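PDB 5EZ7: probable FAD-dependent oxidoreductase PA4991 from Pseudomonas aeruginosa PAO1, which probably works as an FAD-dependent oxidoreductase of the DAO family, binding one FAD per monomer, with a physiological substrate still unknown. Local coordinates for residues G15-L20 / R162-L167; L89-V94 / I153-P158. All coordinates share one frame; numbering follows the deposited sequence.

In the fold
Contacts 1 and 2 lie about 11 Å apart, centre to centre, and share helix 157-168: residues 153-158 run from strand 153-155 into its start, while residues 162-167 form its later turns. Along the chain the order is 15-20, 89-94, 153-158, 162-167, so both segments of contact 2 fall between those of contact 1. The two also touch directly: Arg163 forms a salt bridge with Asp90 and packs on Val94, and Leu164 meets Leu89. Together they tie the dinucleotide-binding helix 17-28, the loop 89-94 and the three-stranded sheet holding strand 153-155 to one helix, with contact 1 beside the FAD pyrophosphate and contact 2 a layer farther from the cofactor.

Contact 1. Residues G15-L20 / R162-L167; sequences GGIAGL and RRLAEL. With FAD (flavin-adenine dinucleotide), chain B.
Leu20 and Leu164 face each other where segments 15-20 and 162-167 come nearest, their CB atoms 3.9 Å apart. Here the packing is tight and apolar. CD1 of Leu164 also reaches CD1 of Ile17 at 3.8 Å, the two side chains meeting at a slant; Ile17 gets there because its CG1 branch stands anti to the backbone N (chi1 -168°), while its CG2 lies against O5' of FAD, where the ribityl chain joins the pyrophosphate. Toward Ala165 the fit slackens, with Leu20 CD2 only grazing Ala165 CA at 4.4 Å. A water bridges the two backbones, donating to Leu20 O and Leu164 O, both at 2.8 Å. On the partly exposed far side, Arg162 and Arg163 converge on Glu166 in a salt-bridge network, closest at Arg162 NH1 to Glu166 OE1, 3.0 Å. Gly16 is the N-cap of the helix and, with Gly19, fits the Rossmann-type GxGxxG pattern; Ala18 N donates to FAD O1P at 3.1 Å, nearly straight at 165°. The first turn of helix 17-28 thus lies between FAD and helix 157-168, with helix 350-364 touching Ile17 and Ala18 and the 89-94 loop packing on Leu164.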
loop_
_atom_site.group_PDB
_atom_site.type_symbol
_atom_site.label_atom_id
_atom_site.label_comp_id
_atom_site.label_asym_id
_atom_site.label_seq_id
_atom_site.Cartn_x
_atom_site.Cartn_y
_atom_site.Cartn_z
ATOM N N GLY A 15 4.066 -7.639 -6.625
ATOM C CA GLY A 15 4.541 -7.610 -5.242
ATOM C C GLY A 15 4.500 -6.237 -4.573
ATOM O O GLY A 15 5.491 -5.753 -4.043
ATOM N N GLY A 16 3.332 -5.620 -4.584
ATOM C CA GLY A 16 3.029 -4.551 -3.661
ATOM C C GLY A 16 2.369 -5.143 -2.417
ATOM O O GLY A 16 2.355 -6.354 -2.218
ATOM N N ILE A 17 1.827 -4.271 -1.577
ATOM C CA ILE A 17 1.206 -4.721 -0.379
ATOM C C ILE A 17 0.108 -5.806 -0.596
ATOM O O ILE A 17 -0.010 -6.708 0.224
ATOM C CB ILE A 17 0.614 -3.549 0.412
ATOM C CG1 ILE A 17 0.221 -4.017 1.805
ATOM C CG2 ILE A 17 -0.600 -2.920 -0.268
ATOM C CD1 ILE A 17 1.436 -4.061 2.697
ATOM N N ALA A 18 -0.708 -5.705 -1.650
ATOM C CA ALA A 18 -1.792 -6.626 -1.773
ATOM C C ALA A 18 -1.290 -8.025 -2.124
ATOM O O ALA A 18 -1.733 -9.002 -1.512
ATOM C CB ALA A 18 -2.857 -6.130 -2.749
ATOM N N GLY A 19 -0.372 -8.124 -3.079
ATOM C CA GLY A 19 0.205 -9.399 -3.481
ATOM C C GLY A 19 1.045 -10.061 -2.402
ATOM O O GLY A 19 1.067 -11.271 -2.264
ATOM N N LEU A 20 1.766 -9.251 -1.647
ATOM C CA LEU A 20 2.668 -9.761 -0.640
ATOM C C LEU A 20 1.886 -10.231 0.573
ATOM O O LEU A 20 2.253 -11.197 1.203
ATOM C CB LEU A 20 3.695 -8.699 -0.247
ATOM C CG LEU A 20 4.931 -8.483 -1.134
ATOM C CD1 LEU A 20 5.704 -7.236 -0.677
ATOM C CD2 LEU A 20 5.872 -9.692 -1.102
ATOM N N ARG A 162 9.653 -5.399 3.731
ATOM C CA ARG A 162 10.804 -6.266 4.054
ATOM C C ARG A 162 10.331 -7.560 4.764
ATOM O O ARG A 162 10.683 -8.644 4.375
ATOM C CB ARG A 162 11.872 -5.517 4.899
ATOM C CG ARG A 162 12.805 -6.470 5.681
ATOM C CD ARG A 162 13.370 -5.937 6.985
ATOM N NE ARG A 162 12.361 -5.580 7.985
ATOM C CZ ARG A 162 11.804 -6.396 8.888
ATOM N NH1 ARG A 162 12.124 -7.711 8.958
ATOM N NH2 ARG A 162 10.893 -5.879 9.730
ATOM N N ARG A 163 9.508 -7.416 5.791
ATOM C CA ARG A 163 8.945 -8.564 6.525
ATOM C C ARG A 163 8.036 -9.470 5.691
ATOM O O ARG A 163 8.132 -10.692 5.752
ATOM C CB ARG A 163 8.161 -8.071 7.743
ATOM C CG ARG A 163 7.666 -9.168 8.691
ATOM C CD ARG A 163 8.741 -10.195 9.052
ATOM N NE ARG A 163 8.183 -11.238 9.902
ATOM C CZ ARG A 163 8.778 -12.402 10.207
ATOM N NH1 ARG A 163 9.981 -12.719 9.719
ATOM N NH2 ARG A 163 8.155 -13.266 11.012
ATOM N N LEU A 164 7.165 -8.875 4.890
ATOM C CA LEU A 164 6.333 -9.673 4.005
ATOM C C LEU A 164 7.166 -10.393 2.967
ATOM O O LEU A 164 6.790 -11.481 2.545
ATOM C CB LEU A 164 5.264 -8.851 3.322
ATOM C CG LEU A 164 4.219 -8.216 4.227
ATOM C CD1 LEU A 164 3.415 -7.192 3.463
ATOM C CD2 LEU A 164 3.244 -9.222 4.785
ATOM N N ALA A 165 8.294 -9.816 2.570
ATOM C CA ALA A 165 9.194 -10.498 1.663
ATOM C C ALA A 165 9.900 -11.630 2.357
ATOM O O ALA A 165 10.104 -12.650 1.747
ATOM C CB ALA A 165 10.200 -9.535 1.080
ATOM N N GLU A 166 10.282 -11.470 3.623
ATOM C CA GLU A 166 10.794 -12.595 4.415
ATOM C C GLU A 166 9.778 -13.738 4.492
ATOM O O GLU A 166 10.108 -14.911 4.261
ATOM C CB GLU A 166 11.175 -12.147 5.839
ATOM C CG GLU A 166 12.584 -11.547 5.939
ATOM C CD GLU A 166 12.854 -10.688 7.179
ATOM O OE1 GLU A 166 11.971 -10.560 8.078
ATOM O OE2 GLU A 166 13.978 -10.110 7.244
ATOM N N LEU A 167 8.531 -13.391 4.810
ATOM C CA LEU A 167 7.426 -14.392 4.879
ATOM C C LEU A 167 7.129 -15.097 3.562
ATOM O O LEU A 167 6.525 -16.155 3.564
ATOM C CB LEU A 167 6.137 -13.742 5.403
ATOM C CG LEU A 167 6.209 -13.322 6.872
ATOM C CD1 LEU A 167 4.974 -12.536 7.250
ATOM C CD2 LEU A 167 6.376 -14.513 7.787
HETATM P PA FAD B . 1.097 -1.497 -5.873
HETATM O O1A FAD B . 1.739 -1.120 -4.578
HETATM O O2A FAD B . 1.022 -0.513 -7.006
HETATM O O5B FAD B . 1.816 -2.824 -6.361
HETATM C C5B FAD B . 1.641 -3.349 -7.663
HETATM C C4B FAD B . 2.911 -4.112 -7.974
HETATM O O4B FAD B . 2.737 -4.841 -9.200
HETATM C C3B FAD B . 4.109 -3.172 -8.133
HETATM O O3B FAD B . 5.169 -3.538 -7.247
HETATM C C2B FAD B . 4.490 -3.336 -9.592
HETATM O O2B FAD B . 5.884 -3.213 -9.866
HETATM C C1B FAD B . 3.943 -4.727 -9.926
HETATM N N9A FAD B . 3.642 -4.907 -11.352
HETATM C C8A FAD B . 3.019 -4.028 -12.156
HETATM N N7A FAD B . 2.925 -4.531 -13.399
HETATM C C5A FAD B . 3.482 -5.748 -13.396
HETATM C C6A FAD B . 3.711 -6.796 -14.400
HETATM N N6A FAD B . 3.280 -6.597 -15.655
HETATM N N1A FAD B . 4.324 -7.928 -14.018
HETATM C C2A FAD B . 4.740 -8.105 -12.751
HETATM N N3A FAD B . 4.570 -7.185 -11.779
HETATM C C4A FAD B . 3.960 -6.004 -12.046
HETATM N N1 FAD B . -3.715 3.607 1.725
HETATM C C2 FAD B . -3.878 3.580 3.065
HETATM O O2 FAD B . -4.557 2.657 3.575
HETATM N N3 FAD B . -3.335 4.506 3.874
HETATM C C4 FAD B . -2.605 5.517 3.410
HETATM O O4 FAD B . -2.101 6.358 4.181
HETATM C C4X FAD B . -2.382 5.614 1.963
HETATM N N5 FAD B . -1.654 6.616 1.435
HETATM C C5X FAD B . -1.447 6.688 0.108
HETATM C C6 FAD B . -0.675 7.729 -0.394
HETATM C C7 FAD B . -0.434 7.838 -1.749
HETATM C C7M FAD B . 0.416 8.959 -2.265
HETATM C C8 FAD B . -0.986 6.815 -2.674
HETATM C C8M FAD B . -0.747 6.870 -4.168
HETATM C C9 FAD B . -1.762 5.786 -2.171
HETATM C C9A FAD B . -2.024 5.671 -0.808
HETATM N N10 FAD B . -2.811 4.619 -0.260
HETATM C C10 FAD B . -2.993 4.561 1.127
HETATM C "C1'" FAD B . -3.384 3.575 -1.092
HETATM C "C2'" FAD B . -2.361 2.459 -1.217
HETATM O "O2'" FAD B . -1.046 2.975 -1.462
HETATM C "C3'" FAD B . -2.762 1.474 -2.305
HETATM O "O3'" FAD B . -4.168 1.182 -2.168
HETATM C "C4'" FAD B . -1.961 0.179 -2.191
HETATM O "O4'" FAD B . -0.602 0.428 -1.832
HETATM C "C5'" FAD B . -1.966 -0.592 -3.497
HETATM O "O5'" FAD B . -1.339 -1.865 -3.290
HETATM P P FAD B . -1.116 -2.828 -4.546
HETATM O O1P FAD B . -0.183 -3.936 -4.132
HETATM O O2P FAD B . -2.469 -3.145 -5.073
HETATM O O3P FAD B . -0.455 -1.852 -5.634
HETATM O O HOH W 1 4.734 -12.558 1.060
#

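Contact 2. Residues L89-V94 / I153-P158; sequences LDLRGV and IVFDVP
Phe155, Val94 and Leu91 make this contact, in which a type II beta turn from Leu91 to Val94 packs against the end of strand 153-155, the middle strand of a small antiparallel sheet. Val94 comes to the edge of the Phe155 ring, near its plane: CG1 lies 3.7 Å from Phe155 CD2 and 3.8 Å from Phe155 CE2, and the two side chains run roughly perpendicular. With CG1 anti to the backbone N (chi1 176°), this branch is the one that meets the ring. Leu91, at the other end of the turn, adds a looser touch, its CD1 lying 4.4 Å from Phe155 CE2. The turn, closed by Val94 N donating to Leu91 O at 3.2 Å, has the CB atoms of both residues directed toward segment 153-158, and Gly93 takes the positive phi of 78°. Trp79 meets Phe155 edge-to-face, and Leu83 and Leu96 pack on it too; the Phe155 side chain lies about 9 Å from FAD. Asp156 follows as the N-cap of helix 157-168, marking where strand gives way to helix. Away from the ring, Asp90 makes an Asx turn within the loop: the Arg92 guanidinium pairs with its carboxylate through two nitrogens, NH1 to OD2 a salt bridge of 2.6 Å and NE to OD1 a hydrogen bond of 2.9 Å. Asp90 OD1 also accepts from Arg92 N at 3.1 Å, and the backbone N and NE of Arg92 approach this oxygen from opposite faces of the carboxylate plane.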
loop_
_atom_site.group_PDB
_atom_site.type_symbol
_atom_site.label_atom_id
_atom_site.label_comp_id
_atom_site.label_asym_id
_atom_site.label_seq_id
_atom_site.Cartn_x
_atom_site.Cartn_y
_atom_site.Cartn_z
ATOM N N LEU A 89 -1.067 -12.553 10.455
ATOM C CA LEU A 89 0.317 -12.725 9.985
ATOM C C LEU A 89 1.310 -12.414 11.111
ATOM O O LEU A 89 1.008 -11.648 12.035
ATOM C CB LEU A 89 0.608 -11.814 8.798
ATOM C CG LEU A 89 -0.071 -12.117 7.450
ATOM C CD1 LEU A 89 0.366 -11.058 6.437
ATOM C CD2 LEU A 89 0.225 -13.528 6.916
ATOM N N ASP A 90 2.490 -13.027 11.047
ATOM C CA ASP A 90 3.569 -12.681 11.952
ATOM C C ASP A 90 4.342 -11.455 11.463
ATOM O O ASP A 90 5.326 -11.579 10.755
ATOM C CB ASP A 90 4.534 -13.849 12.123
ATOM C CG ASP A 90 5.458 -13.650 13.281
ATOM O OD1 ASP A 90 5.476 -12.565 13.898
ATOM O OD2 ASP A 90 6.176 -14.594 13.618
ATOM N N LEU A 91 3.906 -10.275 11.879
ATOM C CA LEU A 91 4.640 -9.046 11.648
ATOM C C LEU A 91 5.297 -8.582 12.935
ATOM O O LEU A 91 5.427 -7.386 13.150
ATOM C CB LEU A 91 3.696 -7.953 11.120
ATOM C CG LEU A 91 2.843 -8.256 9.883
ATOM C CD1 LEU A 91 2.105 -7.018 9.423
ATOM C CD2 LEU A 91 3.627 -8.854 8.724
ATOM N N ARG A 92 5.717 -9.495 13.801
ATOM C CA ARG A 92 6.381 -9.040 15.023
ATOM C C ARG A 92 7.707 -8.347 14.692
ATOM O O ARG A 92 8.464 -8.816 13.848
ATOM C CB ARG A 92 6.606 -10.187 15.986
ATOM C CG ARG A 92 5.357 -10.516 16.794
ATOM C CD ARG A 92 5.515 -11.797 17.571
ATOM N NE ARG A 92 5.967 -12.879 16.698
ATOM C CZ ARG A 92 6.054 -14.155 17.056
ATOM N NH1 ARG A 92 6.488 -15.040 16.166
ATOM N NH2 ARG A 92 5.686 -14.575 18.267
ATOM N N GLY A 93 7.942 -7.209 15.337
ATOM C CA GLY A 93 9.156 -6.400 15.093
ATOM C C GLY A 93 9.145 -5.531 13.829
ATOM O O GLY A 93 10.176 -4.961 13.434
ATOM N N VAL A 94 7.991 -5.409 13.193
ATOM C CA VAL A 94 7.803 -4.391 12.181
ATOM C C VAL A 94 7.695 -3.035 12.896
ATOM O O VAL A 94 7.034 -2.891 13.923
ATOM C CB VAL A 94 6.582 -4.703 11.291
ATOM C CG1 VAL A 94 6.321 -3.578 10.294
ATOM C CG2 VAL A 94 6.809 -6.027 10.550
ATOM N N ILE A 153 -3.215 3.492 13.003
ATOM C CA ILE A 153 -1.804 3.206 13.254
ATOM C C ILE A 153 -1.065 3.702 12.052
ATOM O O ILE A 153 -1.637 3.683 10.941
ATOM C CB ILE A 153 -1.476 1.693 13.217
ATOM C CG1 ILE A 153 -2.480 0.834 13.950
ATOM C CG2 ILE A 153 -0.103 1.409 13.806
ATOM C CD1 ILE A 153 -2.419 -0.619 13.492
ATOM N N VAL A 154 0.214 4.046 12.224
ATOM C CA VAL A 154 1.077 4.369 11.074
ATOM C C VAL A 154 2.317 3.502 11.009
ATOM O O VAL A 154 3.143 3.540 11.908
ATOM C CB VAL A 154 1.527 5.828 11.082
ATOM C CG1 VAL A 154 2.297 6.149 9.805
ATOM C CG2 VAL A 154 0.314 6.733 11.265
ATOM N N PHE A 155 2.441 2.781 9.894
ATOM C CA PHE A 155 3.450 1.749 9.688
ATOM C C PHE A 155 4.605 2.360 8.937
ATOM O O PHE A 155 4.389 3.202 8.111
ATOM C CB PHE A 155 2.890 0.564 8.852
ATOM C CG PHE A 155 2.373 -0.585 9.674
ATOM C CD1 PHE A 155 1.172 -0.489 10.341
ATOM C CD2 PHE A 155 3.090 -1.769 9.790
ATOM C CE1 PHE A 155 0.682 -1.545 11.130
ATOM C CE2 PHE A 155 2.611 -2.820 10.585
ATOM C CZ PHE A 155 1.411 -2.696 11.269
ATOM N N ASP A 156 5.817 1.922 9.238
ATOM C CA ASP A 156 6.989 2.137 8.368
ATOM C C ASP A 156 6.857 1.119 7.229
ATOM O O ASP A 156 7.151 -0.075 7.411
ATOM C CB ASP A 156 8.310 1.903 9.151
ATOM C CG ASP A 156 9.574 2.033 8.269
ATOM O OD1 ASP A 156 9.437 2.478 7.111
ATOM O OD2 ASP A 156 10.706 1.711 8.733
ATOM N N VAL A 157 6.405 1.584 6.076
ATOM C CA VAL A 157 6.050 0.693 4.967
ATOM C C VAL A 157 7.245 -0.068 4.389
ATOM O O VAL A 157 7.164 -1.270 4.205
ATOM C CB VAL A 157 5.232 1.385 3.851
ATOM C CG1 VAL A 157 4.923 0.407 2.732
ATOM C CG2 VAL A 157 3.909 1.906 4.417
ATOM N N PRO A 158 8.357 0.614 4.121
ATOM C CA PRO A 158 9.508 -0.183 3.688
ATOM C C PRO A 158 9.854 -1.379 4.625
ATOM O O PRO A 158 10.182 -2.467 4.145
ATOM C CB PRO A 158 10.654 0.812 3.679
ATOM C CG PRO A 158 10.038 2.180 3.760
ATOM C CD PRO A 158 8.571 2.072 4.005
#